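PrgZ (Enterococcus faecalis, PDB 4FAJ) binds a peptide pheromone outside the cell as a membrane-anchored receptor of the solute-binding protein 5 family, probably serving peptide uptake. Local coordinates at residues 379-387 and 511-522; 103-111 and 122-130. All coordinates share one frame; numbering follows the deposited sequence.

Interaction 1: residues 379-387 and 511-522; sequences KDFANEKLV and WQELKKAEKLLI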
ATOM      1  N   LYS A 379     -13.210  11.861  16.936  1.00 24.20           N
ATOM      2  CA  LYS A 379     -11.830  11.716  17.410  1.00 22.98           C
ATOM      3  C   LYS A 379     -11.011  10.848  16.443  1.00 20.41           C
ATOM      4  O   LYS A 379     -11.505   9.849  15.932  1.00 19.01           O
ATOM      5  CB  LYS A 379     -11.783  11.063  18.794  1.00 23.55           C
ATOM      6  CG  LYS A 379     -12.362  11.859  19.946  1.00 26.48           C
ATOM      7  CD  LYS A 379     -12.372  10.961  21.203  1.00 28.96           C
ATOM      8  CE  LYS A 379     -12.795  11.700  22.457  1.00 31.12           C
ATOM      9  NZ  LYS A 379     -12.270  11.009  23.660  1.00 31.92           N
ATOM     10  N   ASP A 380      -9.764  11.248  16.208  1.00 18.64           N
ATOM     11  CA  ASP A 380      -8.788  10.445  15.462  1.00 17.41           C
ATOM     12  C   ASP A 380      -8.636   9.098  16.170  1.00 16.28           C
ATOM     13  O   ASP A 380      -8.564   9.066  17.395  1.00 16.22           O
ATOM     14  CB  ASP A 380      -7.438  11.198  15.423  1.00 17.31           C
ATOM     15  CG  ASP A 380      -6.462  10.635  14.406  1.00 17.13           C
ATOM     16  OD1 ASP A 380      -6.424   9.405  14.185  1.00 16.00           O
ATOM     17  OD2 ASP A 380      -5.679  11.428  13.847  1.00 16.94           O
ATOM     18  N   PHE A 381      -8.597   7.999  15.414  1.00 15.10           N
ATOM     19  CA  PHE A 381      -8.360   6.652  15.986  1.00 15.11           C
ATOM     20  C   PHE A 381      -6.994   6.574  16.670  1.00 15.15           C
ATOM     21  O   PHE A 381      -6.815   5.905  17.709  1.00 14.85           O
ATOM     22  CB  PHE A 381      -8.428   5.588  14.884  1.00 14.35           C
ATOM     23  CG  PHE A 381      -8.275   4.170  15.380  1.00 14.28           C
ATOM     24  CD1 PHE A 381      -9.370   3.452  15.829  1.00 13.84           C
ATOM     25  CD2 PHE A 381      -7.040   3.535  15.355  1.00 13.70           C
ATOM     26  CE1 PHE A 381      -9.238   2.135  16.259  1.00 12.70           C
ATOM     27  CE2 PHE A 381      -6.908   2.227  15.822  1.00 14.22           C
ATOM     28  CZ  PHE A 381      -8.018   1.536  16.269  1.00 12.19           C
ATOM     29  N   ALA A 382      -6.021   7.239  16.060  1.00 15.37           N
ATOM     30  CA  ALA A 382      -4.652   7.237  16.564  1.00 15.71           C
ATOM     31  C   ALA A 382      -4.477   8.374  17.583  1.00 16.47           C
ATOM     32  O   ALA A 382      -3.776   9.344  17.330  1.00 17.48           O
ATOM     33  CB  ALA A 382      -3.685   7.377  15.386  1.00 14.86           C
ATOM     34  N   ASN A 383      -5.124   8.259  18.739  1.00 17.68           N
ATOM     35  CA  ASN A 383      -5.104   9.342  19.727  1.00 18.47           C
ATOM     36  C   ASN A 383      -4.408   9.000  21.041  1.00 18.46           C
ATOM     37  O   ASN A 383      -4.579   9.703  22.045  1.00 18.53           O
ATOM     38  CB  ASN A 383      -6.521   9.850  19.988  1.00 19.61           C
ATOM     39  CG  ASN A 383      -7.427   8.804  20.586  1.00 21.27           C
ATOM     40  OD1 ASN A 383      -7.112   7.616  20.623  1.00 24.28           O
ATOM     41  ND2 ASN A 383      -8.588   9.246  21.040  1.00 28.16           N
ATOM     42  N   GLU A 384      -3.625   7.920  21.025  1.00 17.46           N
ATOM     43  CA  GLU A 384      -2.865   7.483  22.193  1.00 17.58           C
ATOM     44  C   GLU A 384      -1.412   7.276  21.808  1.00 17.09           C
ATOM     45  O   GLU A 384      -1.120   6.739  20.739  1.00 17.38           O
ATOM     46  CB  GLU A 384      -3.427   6.165  22.732  1.00 17.77           C
ATOM     47  CG  GLU A 384      -4.749   6.290  23.435  1.00 18.75           C
ATOM     48  CD  GLU A 384      -5.234   4.967  23.992  1.00 19.85           C
ATOM     49  OE1 GLU A 384      -4.481   4.329  24.755  1.00 19.24           O
ATOM     50  OE2 GLU A 384      -6.375   4.568  23.682  1.00 22.37           O
ATOM     51  N   LYS A 385      -0.496   7.706  22.676  1.00 16.71           N
ATOM     52  CA  LYS A 385       0.918   7.508  22.452  1.00 16.92           C
ATOM     53  C   LYS A 385       1.299   6.115  22.982  1.00 16.81           C
ATOM     54  O   LYS A 385       1.704   5.961  24.139  1.00 17.27           O
ATOM     55  CB  LYS A 385       1.724   8.613  23.142  1.00 17.84           C
ATOM     56  CG  LYS A 385       3.143   8.751  22.618  1.00 20.18           C
ATOM     57  CD  LYS A 385       3.874   9.849  23.360  1.00 25.47           C
ATOM     58  CE  LYS A 385       5.020  10.421  22.549  1.00 28.87           C
ATOM     59  NZ  LYS A 385       5.562  11.650  23.210  1.00 32.80           N
ATOM     60  N   LEU A 386       1.176   5.111  22.121  1.00 15.67           N
ATOM     61  CA  LEU A 386       1.311   3.698  22.521  1.00 15.89           C
ATOM     62  C   LEU A 386       2.738   3.155  22.432  1.00 16.18           C
ATOM     63  O   LEU A 386       3.032   2.102  23.000  1.00 16.39           O
ATOM     64  CB  LEU A 386       0.368   2.828  21.686  1.00 15.64           C
ATOM     65  CG  LEU A 386      -1.142   3.050  21.853  1.00 15.33           C
ATOM     66  CD1 LEU A 386      -1.893   2.187  20.848  1.00 17.44           C
ATOM     67  CD2 LEU A 386      -1.622   2.755  23.280  1.00 16.53           C
ATOM     68  N   VAL A 387       3.603   3.851  21.692  1.00 17.00           N
ATOM     69  CA  VAL A 387       5.018   3.524  21.626  1.00 17.68           C
ATOM     70  C   VAL A 387       5.816   4.795  21.839  1.00 19.24           C
ATOM     71  O   VAL A 387       5.383   5.877  21.429  1.00 19.09           O
ATOM     72  CB  VAL A 387       5.417   2.865  20.277  1.00 17.34           C
ATOM     73  CG1 VAL A 387       4.733   1.508  20.120  1.00 16.72           C
ATOM     74  CG2 VAL A 387       5.091   3.763  19.086  1.00 17.07           C
ATOM     75  N   TRP A 511     -15.189   0.336  17.154  1.00 20.85           N
ATOM     76  CA  TRP A 511     -14.071   1.273  17.271  1.00 20.58           C
ATOM     77  C   TRP A 511     -13.208   0.965  18.481  1.00 20.03           C
ATOM     78  O   TRP A 511     -11.979   0.923  18.398  1.00 18.94           O
ATOM     79  CB  TRP A 511     -14.619   2.695  17.407  1.00 21.02           C
ATOM     80  CG  TRP A 511     -13.666   3.809  17.104  1.00 22.99           C
ATOM     81  CD1 TRP A 511     -13.057   4.643  18.004  1.00 25.90           C
ATOM     82  CD2 TRP A 511     -13.287   4.272  15.808  1.00 24.72           C
ATOM     83  NE1 TRP A 511     -12.296   5.581  17.342  1.00 25.87           N
ATOM     84  CE2 TRP A 511     -12.426   5.378  15.993  1.00 24.76           C
ATOM     85  CE3 TRP A 511     -13.573   3.849  14.502  1.00 23.93           C
ATOM     86  CZ2 TRP A 511     -11.854   6.062  14.923  1.00 24.89           C
ATOM     87  CZ3 TRP A 511     -13.006   4.535  13.445  1.00 24.53           C
ATOM     88  CH2 TRP A 511     -12.161   5.631  13.660  1.00 23.94           C
ATOM     89  N   GLN A 512     -13.871   0.721  19.602  1.00 19.56           N
ATOM     90  CA  GLN A 512     -13.191   0.462  20.847  1.00 19.72           C
ATOM     91  C   GLN A 512     -12.506  -0.904  20.792  1.00 18.48           C
ATOM     92  O   GLN A 512     -11.408  -1.075  21.327  1.00 17.91           O
ATOM     93  CB  GLN A 512     -14.174   0.532  22.024  1.00 20.91           C
ATOM     94  CG  GLN A 512     -14.648   1.959  22.379  1.00 24.03           C
ATOM     95  CD  GLN A 512     -15.568   2.589  21.326  1.00 27.46           C
ATOM     96  OE1 GLN A 512     -16.297   1.890  20.606  1.00 27.07           O
ATOM     97  NE2 GLN A 512     -15.519   3.927  21.222  1.00 29.34           N
ATOM     98  N   GLU A 513     -13.149  -1.866  20.134  1.00 17.58           N
ATOM     99  CA  GLU A 513     -12.593  -3.215  20.051  1.00 17.67           C
ATOM    100  C   GLU A 513     -11.368  -3.262  19.156  1.00 16.41           C
ATOM    101  O   GLU A 513     -10.398  -3.948  19.480  1.00 16.40           O
ATOM    102  CB  GLU A 513     -13.647  -4.228  19.596  1.00 17.87           C
ATOM    103  CG  GLU A 513     -14.804  -4.369  20.575  1.00 20.07           C
ATOM    104  CD  GLU A 513     -14.364  -4.823  21.949  1.00 23.38           C
ATOM    105  OE1 GLU A 513     -13.956  -5.996  22.082  1.00 23.78           O
ATOM    106  OE2 GLU A 513     -14.434  -4.008  22.898  1.00 26.53           O
ATOM    107  N   LEU A 514     -11.403  -2.534  18.044  1.00 15.04           N
ATOM    108  CA  LEU A 514     -10.232  -2.417  17.180  1.00 14.47           C
ATOM    109  C   LEU A 514      -9.070  -1.726  17.891  1.00 13.89           C
ATOM    110  O   LEU A 514      -7.922  -2.083  17.672  1.00 12.69           O
ATOM    111  CB  LEU A 514     -10.558  -1.669  15.886  1.00 14.50           C
ATOM    112  CG  LEU A 514     -11.528  -2.350  14.916  1.00 15.14           C
ATOM    113  CD1 LEU A 514     -11.657  -1.514  13.624  1.00 16.57           C
ATOM    114  CD2 LEU A 514     -11.116  -3.783  14.603  1.00 16.28           C
ATOM    115  N   LYS A 515      -9.359  -0.753  18.752  1.00 13.51           N
ATOM    116  CA  LYS A 515      -8.291  -0.111  19.528  1.00 13.81           C
ATOM    117  C   LYS A 515      -7.687  -1.090  20.531  1.00 14.05           C
ATOM    118  O   LYS A 515      -6.473  -1.075  20.777  1.00 13.77           O
ATOM    119  CB  LYS A 515      -8.784   1.158  20.231  1.00 14.07           C
ATOM    120  CG  LYS A 515      -7.659   2.076  20.728  1.00 14.81           C
ATOM    121  CD  LYS A 515      -6.871   2.645  19.551  1.00 13.38           C
ATOM    122  CE  LYS A 515      -5.840   3.657  19.932  1.00 14.25           C
ATOM    123  NZ  LYS A 515      -5.030   4.028  18.740  1.00 13.18           N
ATOM    124  N   LYS A 516      -8.526  -1.956  21.095  1.00 14.64           N
ATOM    125  CA  LYS A 516      -8.034  -3.007  21.978  1.00 14.96           C
ATOM    126  C   LYS A 516      -7.095  -3.930  21.207  1.00 13.94           C
ATOM    127  O   LYS A 516      -6.071  -4.352  21.739  1.00 14.03           O
ATOM    128  CB  LYS A 516      -9.174  -3.826  22.579  1.00 15.70           C
ATOM    129  CG  LYS A 516      -9.928  -3.155  23.702  1.00 18.31           C
ATOM    130  CD  LYS A 516     -11.128  -4.025  24.134  1.00 21.81           C
ATOM    131  CE  LYS A 516     -11.946  -3.339  25.226  1.00 23.74           C
ATOM    132  NZ  LYS A 516     -13.228  -4.072  25.506  1.00 25.91           N
ATOM    133  N   ALA A 517      -7.462  -4.260  19.971  1.00 12.99           N
ATOM    134  CA  ALA A 517      -6.626  -5.128  19.137  1.00 12.68           C
ATOM    135  C   ALA A 517      -5.273  -4.467  18.899  1.00 12.64           C
ATOM    136  O   ALA A 517      -4.242  -5.097  19.081  1.00 12.32           O
ATOM    137  CB  ALA A 517      -7.310  -5.456  17.829  1.00 12.61           C
ATOM    138  N   GLU A 518      -5.266  -3.188  18.528  1.00 12.86           N
ATOM    139  CA  GLU A 518      -3.989  -2.477  18.327  1.00 13.19           C
ATOM    140  C   GLU A 518      -3.118  -2.565  19.583  1.00 13.56           C
ATOM    141  O   GLU A 518      -1.921  -2.885  19.500  1.00 13.24           O
ATOM    142  CB  GLU A 518      -4.225  -1.015  17.934  1.00 13.70           C
ATOM    143  CG  GLU A 518      -2.967  -0.288  17.491  1.00 14.30           C
ATOM    144  CD  GLU A 518      -3.175   1.187  17.207  1.00 15.67           C
ATOM    145  OE1 GLU A 518      -4.194   1.747  17.648  1.00 15.21           O
ATOM    146  OE2 GLU A 518      -2.286   1.797  16.564  1.00 15.68           O
ATOM    147  N   LYS A 519      -3.725  -2.347  20.748  1.00 13.90           N
ATOM    148  CA  LYS A 519      -2.992  -2.415  22.002  1.00 14.56           C
ATOM    149  C   LYS A 519      -2.442  -3.821  22.288  1.00 14.61           C
ATOM    150  O   LYS A 519      -1.305  -3.950  22.741  1.00 15.44           O
ATOM    151  CB  LYS A 519      -3.857  -1.917  23.167  1.00 15.23           C
ATOM    152  CG  LYS A 519      -4.183  -0.434  23.099  1.00 16.70           C
ATOM    153  CD  LYS A 519      -5.116  -0.020  24.225  1.00 18.32           C
ATOM    154  CE  LYS A 519      -5.640   1.375  23.983  1.00 19.79           C
ATOM    155  NZ  LYS A 519      -6.559   1.806  25.058  1.00 18.32           N
ATOM    156  N   LEU A 520      -3.226  -4.862  22.019  1.00 14.56           N
ATOM    157  CA  LEU A 520      -2.747  -6.237  22.180  1.00 15.21           C
ATOM    158  C   LEU A 520      -1.523  -6.504  21.263  1.00 14.36           C
ATOM    159  O   LEU A 520      -0.533  -7.099  21.680  1.00 14.33           O
ATOM    160  CB  LEU A 520      -3.872  -7.225  21.873  1.00 15.78           C
ATOM    161  CG  LEU A 520      -3.609  -8.717  22.044  1.00 18.11           C
ATOM    162  CD1 LEU A 520      -3.020  -9.020  23.413  1.00 20.85           C
ATOM    163  CD2 LEU A 520      -4.913  -9.508  21.813  1.00 19.77           C
ATOM    164  N   LEU A 521      -1.598  -6.053  20.020  1.00 13.44           N
ATOM    165  CA  LEU A 521      -0.470  -6.189  19.088  1.00 13.38           C
ATOM    166  C   LEU A 521       0.788  -5.488  19.613  1.00 13.56           C
ATOM    167  O   LEU A 521       1.896  -6.023  19.551  1.00 13.69           O
ATOM    168  CB  LEU A 521      -0.865  -5.630  17.724  1.00 12.66           C
ATOM    169  CG  LEU A 521       0.174  -5.604  16.602  1.00 13.02           C
ATOM    170  CD1 LEU A 521       0.773  -6.994  16.371  1.00 12.57           C
ATOM    171  CD2 LEU A 521      -0.495  -5.083  15.333  1.00 12.37           C
ATOM    172  N   ILE A 522       0.612  -4.294  20.167  1.00 13.45           N
ATOM    173  CA  ILE A 522       1.740  -3.529  20.717  1.00 13.67           C
ATOM    174  C   ILE A 522       2.255  -4.149  22.022  1.00 14.10           C
ATOM    175  O   ILE A 522       3.477  -4.230  22.245  1.00 13.38           O
ATOM    176  CB  ILE A 522       1.368  -2.036  20.890  1.00 13.76           C
ATOM    177  CG1 ILE A 522       1.316  -1.385  19.508  1.00 15.56           C
ATOM    178  CG2 ILE A 522       2.376  -1.322  21.800  1.00 12.75           C
ATOM    179  CD1 ILE A 522       0.568  -0.113  19.447  1.00 17.44           C
TER
HETATM  180  O   HOH W   1     -10.625   7.482  18.748  1.00 25.80           O
HETATM  181  O   HOH W   2      -2.739   5.745  18.949  1.00 11.01           O
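Phe381 lies over one flank of helix 510-524, between Trp511 and Lys515. Its edge points at the face of the Trp511 six-membered ring in a T-shaped stack, with the planes at 87°. Phe381 CB also sits 3.5 Å from Trp511 CZ2. Beside the stack a water bridges the two segments, donating to Asp380 O and accepting from Trp511 NE1. The Phe381 ring reaches the helix because its CG is anti to the backbone N (chi1 -177°). Lys515 covers one face of this ring: Lys515 CD makes a CH-pi contact, 4.0 Å from the Phe381 ring centroid. The lysine chain bends at chi2 (65°), and Lys515 NZ donates a hydrogen bond to Phe381 O at 2.8 Å. Within the helix, Lys515 NZ forms a salt bridge with Glu518 OE1 at 2.7 Å. It also donates to a water that in turn donates to Glu384 O. Its cation-pi contact with Phe381 is off-centre.

Further along, Glu384 crosses Lys519 at about a right angle. Lys519 NZ forms a salt bridge with the syn lone pair of Glu384 OE2 at 3.1 Å, with a weak second bond to OE1. Leu386 CD1 packs on Ile522 CD1 at 3.6 Å, and Val387 adds a looser contact to Ile522 CG2.

A second shell holds these groups. Asp380 OD1 accepts from Ala382 N in an Asx turn. Glu518 OE2 accepts from Val367 N, which helps to fix the carboxylate beside Lys515. Pro476 touches Phe381. The loop between strand 361-362 and helix 391-402 thus packs on helix 510-524, and the buried Lys515 is met by a carbonyl, a carboxylate and a water. That surrounding would favour its charged form.

Interaction 2: residues 103-111 and 122-130; sequences PQPAIAAGQ and TIVIRDGAK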
ATOM      1  N   PRO A 103     -15.246   7.552  -2.627  1.00 18.83           N
ATOM      2  CA  PRO A 103     -15.507   6.867  -3.895  1.00 18.31           C
ATOM      3  C   PRO A 103     -16.633   7.543  -4.674  1.00 18.01           C
ATOM      4  O   PRO A 103     -17.694   7.825  -4.111  1.00 18.31           O
ATOM      5  CB  PRO A 103     -15.875   5.435  -3.474  1.00 18.68           C
ATOM      6  CG  PRO A 103     -16.286   5.519  -2.042  1.00 19.35           C
ATOM      7  CD  PRO A 103     -15.595   6.734  -1.455  1.00 18.74           C
ATOM      8  N   GLN A 104     -16.364   7.847  -5.942  1.00 17.24           N
ATOM      9  CA  GLN A 104     -17.354   8.419  -6.853  1.00 17.22           C
ATOM     10  C   GLN A 104     -17.471   7.508  -8.083  1.00 16.91           C
ATOM     11  O   GLN A 104     -16.502   6.818  -8.430  1.00 16.55           O
ATOM     12  CB  GLN A 104     -16.936   9.837  -7.274  1.00 17.21           C
ATOM     13  CG  GLN A 104     -16.865  10.843  -6.134  1.00 18.66           C
ATOM     14  CD  GLN A 104     -18.209  11.057  -5.445  1.00 20.08           C
ATOM     15  OE1 GLN A 104     -19.269  10.896  -6.053  1.00 22.96           O
ATOM     16  NE2 GLN A 104     -18.166  11.409  -4.171  1.00 19.63           N
ATOM     17  N   PRO A 105     -18.657   7.480  -8.733  1.00 16.63           N
ATOM     18  CA  PRO A 105     -18.895   6.591  -9.886  1.00 16.46           C
ATOM     19  C   PRO A 105     -17.897   6.776 -11.039  1.00 16.30           C
ATOM     20  O   PRO A 105     -17.686   7.897 -11.506  1.00 16.39           O
ATOM     21  CB  PRO A 105     -20.313   6.975 -10.334  1.00 17.11           C
ATOM     22  CG  PRO A 105     -20.986   7.390  -9.088  1.00 16.51           C
ATOM     23  CD  PRO A 105     -19.915   8.092  -8.262  1.00 17.13           C
ATOM     24  N   ALA A 106     -17.255   5.683 -11.442  1.00 15.50           N
ATOM     25  CA  ALA A 106     -16.282   5.697 -12.537  1.00 15.22           C
ATOM     26  C   ALA A 106     -16.857   4.812 -13.650  1.00 15.28           C
ATOM     27  O   ALA A 106     -17.614   5.305 -14.478  1.00 15.75           O
ATOM     28  CB  ALA A 106     -14.915   5.224 -12.057  1.00 14.63           C
ATOM     29  N   ILE A 107     -16.571   3.511 -13.640  1.00 14.46           N
ATOM     30  CA  ILE A 107     -17.255   2.583 -14.556  1.00 14.42           C
ATOM     31  C   ILE A 107     -18.727   2.394 -14.152  1.00 14.83           C
ATOM     32  O   ILE A 107     -19.588   2.234 -15.010  1.00 15.40           O
ATOM     33  CB  ILE A 107     -16.530   1.215 -14.646  1.00 14.15           C
ATOM     34  CG1 ILE A 107     -15.173   1.392 -15.336  1.00 13.74           C
ATOM     35  CG2 ILE A 107     -17.367   0.175 -15.423  1.00 13.92           C
ATOM     36  CD1 ILE A 107     -14.269   0.195 -15.223  1.00 13.45           C
ATOM     37  N   ALA A 108     -18.998   2.388 -12.846  1.00 14.48           N
ATOM     38  CA  ALA A 108     -20.363   2.372 -12.330  1.00 14.73           C
ATOM     39  C   ALA A 108     -21.092   3.672 -12.699  1.00 15.06           C
ATOM     40  O   ALA A 108     -20.498   4.753 -12.671  1.00 13.75           O
ATOM     41  CB  ALA A 108     -20.355   2.176 -10.805  1.00 14.07           C
ATOM     42  N   ALA A 109     -22.379   3.567 -13.027  1.00 15.38           N
ATOM     43  CA  ALA A 109     -23.178   4.738 -13.390  1.00 16.08           C
ATOM     44  C   ALA A 109     -23.692   5.522 -12.186  1.00 16.26           C
ATOM     45  O   ALA A 109     -24.208   6.631 -12.334  1.00 16.26           O
ATOM     46  CB  ALA A 109     -24.347   4.336 -14.290  1.00 16.17           C
ATOM     47  N   GLY A 110     -23.572   4.940 -11.001  1.00 16.28           N
ATOM     48  CA  GLY A 110     -24.049   5.578  -9.782  1.00 16.17           C
ATOM     49  C   GLY A 110     -23.526   4.825  -8.580  1.00 15.69           C
ATOM     50  O   GLY A 110     -22.897   3.785  -8.725  1.00 15.79           O
ATOM     51  N   GLN A 111     -23.775   5.359  -7.389  1.00 16.00           N
ATOM     52  CA  GLN A 111     -23.483   4.656  -6.138  1.00 16.14           C
ATOM     53  C   GLN A 111     -24.292   3.353  -6.069  1.00 16.48           C
ATOM     54  O   GLN A 111     -25.324   3.225  -6.737  1.00 16.29           O
ATOM     55  CB  GLN A 111     -23.839   5.545  -4.938  1.00 16.82           C
ATOM     56  CG  GLN A 111     -22.969   6.790  -4.785  1.00 17.58           C
ATOM     57  CD  GLN A 111     -21.528   6.467  -4.437  1.00 18.88           C
ATOM     58  OE1 GLN A 111     -21.223   5.377  -3.952  1.00 20.50           O
ATOM     59  NE2 GLN A 111     -20.636   7.419  -4.674  1.00 18.78           N
ATOM     60  N   THR A 122     -26.404  -3.584  -5.475  1.00 18.83           N
ATOM     61  CA  THR A 122     -26.701  -3.656  -6.902  1.00 18.81           C
ATOM     62  C   THR A 122     -26.102  -2.448  -7.601  1.00 18.01           C
ATOM     63  O   THR A 122     -26.320  -1.311  -7.183  1.00 17.68           O
ATOM     64  CB  THR A 122     -28.222  -3.732  -7.173  1.00 19.26           C
ATOM     65  OG1 THR A 122     -28.742  -4.918  -6.559  1.00 19.66           O
ATOM     66  CG2 THR A 122     -28.518  -3.777  -8.679  1.00 20.69           C
ATOM     67  N   ILE A 123     -25.331  -2.709  -8.654  1.00 17.03           N
ATOM     68  CA  ILE A 123     -24.541  -1.677  -9.329  1.00 16.94           C
ATOM     69  C   ILE A 123     -24.731  -1.804 -10.836  1.00 17.20           C
ATOM     70  O   ILE A 123     -24.724  -2.916 -11.377  1.00 17.89           O
ATOM     71  CB  ILE A 123     -23.044  -1.821  -8.994  1.00 16.17           C
ATOM     72  CG1 ILE A 123     -22.826  -1.675  -7.481  1.00 16.10           C
ATOM     73  CG2 ILE A 123     -22.204  -0.819  -9.798  1.00 15.23           C
ATOM     74  CD1 ILE A 123     -21.512  -2.226  -6.984  1.00 15.74           C
ATOM     75  N   VAL A 124     -24.899  -0.676 -11.514  1.00 17.42           N
ATOM     76  CA  VAL A 124     -25.078  -0.682 -12.965  1.00 17.73           C
ATOM     77  C   VAL A 124     -23.832  -0.089 -13.625  1.00 17.85           C
ATOM     78  O   VAL A 124     -23.383   0.993 -13.248  1.00 17.13           O
ATOM     79  CB  VAL A 124     -26.348   0.098 -13.391  1.00 18.02           C
ATOM     80  CG1 VAL A 124     -26.421   0.220 -14.911  1.00 18.26           C
ATOM     81  CG2 VAL A 124     -27.607  -0.591 -12.862  1.00 18.18           C
ATOM     82  N   ILE A 125     -23.285  -0.801 -14.610  1.00 18.17           N
ATOM     83  CA  ILE A 125     -22.131  -0.326 -15.385  1.00 18.04           C
ATOM     84  C   ILE A 125     -22.609   0.670 -16.437  1.00 18.66           C
ATOM     85  O   ILE A 125     -23.588   0.404 -17.137  1.00 18.32           O
ATOM     86  CB  ILE A 125     -21.401  -1.499 -16.076  1.00 18.42           C
ATOM     87  CG1 ILE A 125     -20.662  -2.354 -15.038  1.00 19.86           C
ATOM     88  CG2 ILE A 125     -20.447  -0.987 -17.153  1.00 17.64           C
ATOM     89  CD1 ILE A 125     -20.500  -3.790 -15.459  1.00 20.74           C
ATOM     90  N   ARG A 126     -21.938   1.824 -16.549  1.00 19.01           N
ATOM     91  CA  ARG A 126     -22.390   2.844 -17.493  1.00 19.66           C
ATOM     92  C   ARG A 126     -22.319   2.393 -18.955  1.00 20.88           C
ATOM     93  O   ARG A 126     -21.483   1.557 -19.334  1.00 20.06           O
ATOM     94  CB  ARG A 126     -21.635   4.173 -17.328  1.00 19.70           C
ATOM     95  CG  ARG A 126     -20.194   4.190 -17.831  1.00 20.25           C
ATOM     96  CD  ARG A 126     -19.547   5.592 -17.642  1.00 20.45           C
ATOM     97  NE  ARG A 126     -19.551   6.008 -16.236  1.00 20.19           N
ATOM     98  CZ  ARG A 126     -20.157   7.090 -15.726  1.00 20.89           C
ATOM     99  NH1 ARG A 126     -20.823   7.947 -16.495  1.00 20.99           N
ATOM    100  NH2 ARG A 126     -20.078   7.326 -14.417  1.00 19.64           N
ATOM    101  N   ASP A 127     -23.213   2.969 -19.753  1.00 21.50           N
ATOM    102  CA  ASP A 127     -23.201   2.798 -21.191  1.00 23.14           C
ATOM    103  C   ASP A 127     -21.913   3.434 -21.700  1.00 22.83           C
ATOM    104  O   ASP A 127     -21.573   4.572 -21.332  1.00 23.17           O
ATOM    105  CB  ASP A 127     -24.393   3.506 -21.834  1.00 23.95           C
ATOM    106  CG  ASP A 127     -25.743   2.880 -21.469  1.00 26.26           C
ATOM    107  OD1 ASP A 127     -25.782   1.738 -20.967  1.00 28.41           O
ATOM    108  OD2 ASP A 127     -26.782   3.536 -21.722  1.00 28.54           O
ATOM    109  N   GLY A 128     -21.176   2.694 -22.512  1.00 22.33           N
ATOM    110  CA  GLY A 128     -20.008   3.254 -23.170  1.00 21.98           C
ATOM    111  C   GLY A 128     -18.701   3.052 -22.437  1.00 21.01           C
ATOM    112  O   GLY A 128     -17.669   3.525 -22.901  1.00 21.00           O
ATOM    113  N   ALA A 129     -18.737   2.365 -21.295  1.00 20.13           N
ATOM    114  CA  ALA A 129     -17.506   1.943 -20.618  1.00 19.42           C
ATOM    115  C   ALA A 129     -16.826   0.898 -21.505  1.00 19.34           C
ATOM    116  O   ALA A 129     -17.449  -0.104 -21.863  1.00 19.41           O
ATOM    117  CB  ALA A 129     -17.820   1.375 -19.257  1.00 19.22           C
ATOM    118  N   LYS A 130     -15.577   1.164 -21.906  1.00 19.29           N
ATOM    119  CA  LYS A 130     -14.871   0.333 -22.900  1.00 19.50           C
ATOM    120  C   LYS A 130     -13.430  -0.049 -22.526  1.00 18.77           C
ATOM    121  O   LYS A 130     -12.709   0.721 -21.866  1.00 17.69           O
ATOM    122  CB  LYS A 130     -14.818   1.050 -24.257  1.00 20.46           C
ATOM    123  CG  LYS A 130     -16.148   1.185 -24.966  1.00 22.32           C
ATOM    124  CD  LYS A 130     -16.035   2.079 -26.193  1.00 24.61           C
ATOM    125  CE  LYS A 130     -17.388   2.240 -26.874  1.00 26.82           C
ATOM    126  NZ  LYS A 130     -17.319   3.110 -28.093  1.00 28.03           N
TER
HETATM  127  O   HOH W   3     -25.273   1.888 -10.309  1.00 22.25           O
HETATM  128  O   HOH W   4     -26.407   1.336  -8.117  1.00 32.54           O
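Arg126 closes a short contact built on a single beta bridge between Ala108 and Ile125, just past the end of strand 120-124 and next to a type II turn from Arg126 to Ala129. The packed part is the bridge itself. Arg126 N donates to Ile107 O and Ala109 N to Val124 O, both at 2.8 Å and nearly straight. On the buried side, Ile107 CG2 rests on Ile125 CG2 at 3.7 Å, the two side chains pointing the same way. Ile107 CG2 also touches Ala129 CB. Ala108 CB meets Ile123 CG2, and Tyr95 of strand 95-97 touches both residues.

The other end is looser. There the backbones are joined through water: one molecule links Gln111 O and Thr122 O, and another accepts from Val124 N and gives a weak bond to Gly110 O.

The Arg126 side chain turns back to the carbonyls of Ala106 and Ala108. Its CG sits between the backbone N and the carbonyl carbon (chi1 73°), and the chain is bent at chi3. Trp262 makes a cation-pi contact with it. Ala109 CA lies over one face of the guanidinium. NH2 makes weak bonds to both carbonyl oxygens. Arg126 NE donates to Ala106 O at 2.7 Å, with the oxygen 22° out of the guanidinium plane.

In the fold
The two contacts are independent. Their centres are about 36 Å apart, their nearest atoms about 15 Å apart, and they share no element. Interaction 1 joins residues distant in sequence, laying a loop on a helix. Interaction 2 joins neighbours in the chain, around strands 103-105 and 120-124. Interaction 1 is partly buried. Interaction 2 is a buried contact, although its centre lies farther from that of the chain, about 25 against 20 Å. In interaction 1 side chains do most of the work, through an aromatic pair, one salt bridge across the contact and a lysine shared with a helix glutamate. In interaction 2 main-chain bonds lead, and an arginine bonds to carbonyls rather than to a carboxylate. Each has a zinc ion about 8 Å from one of its side chains.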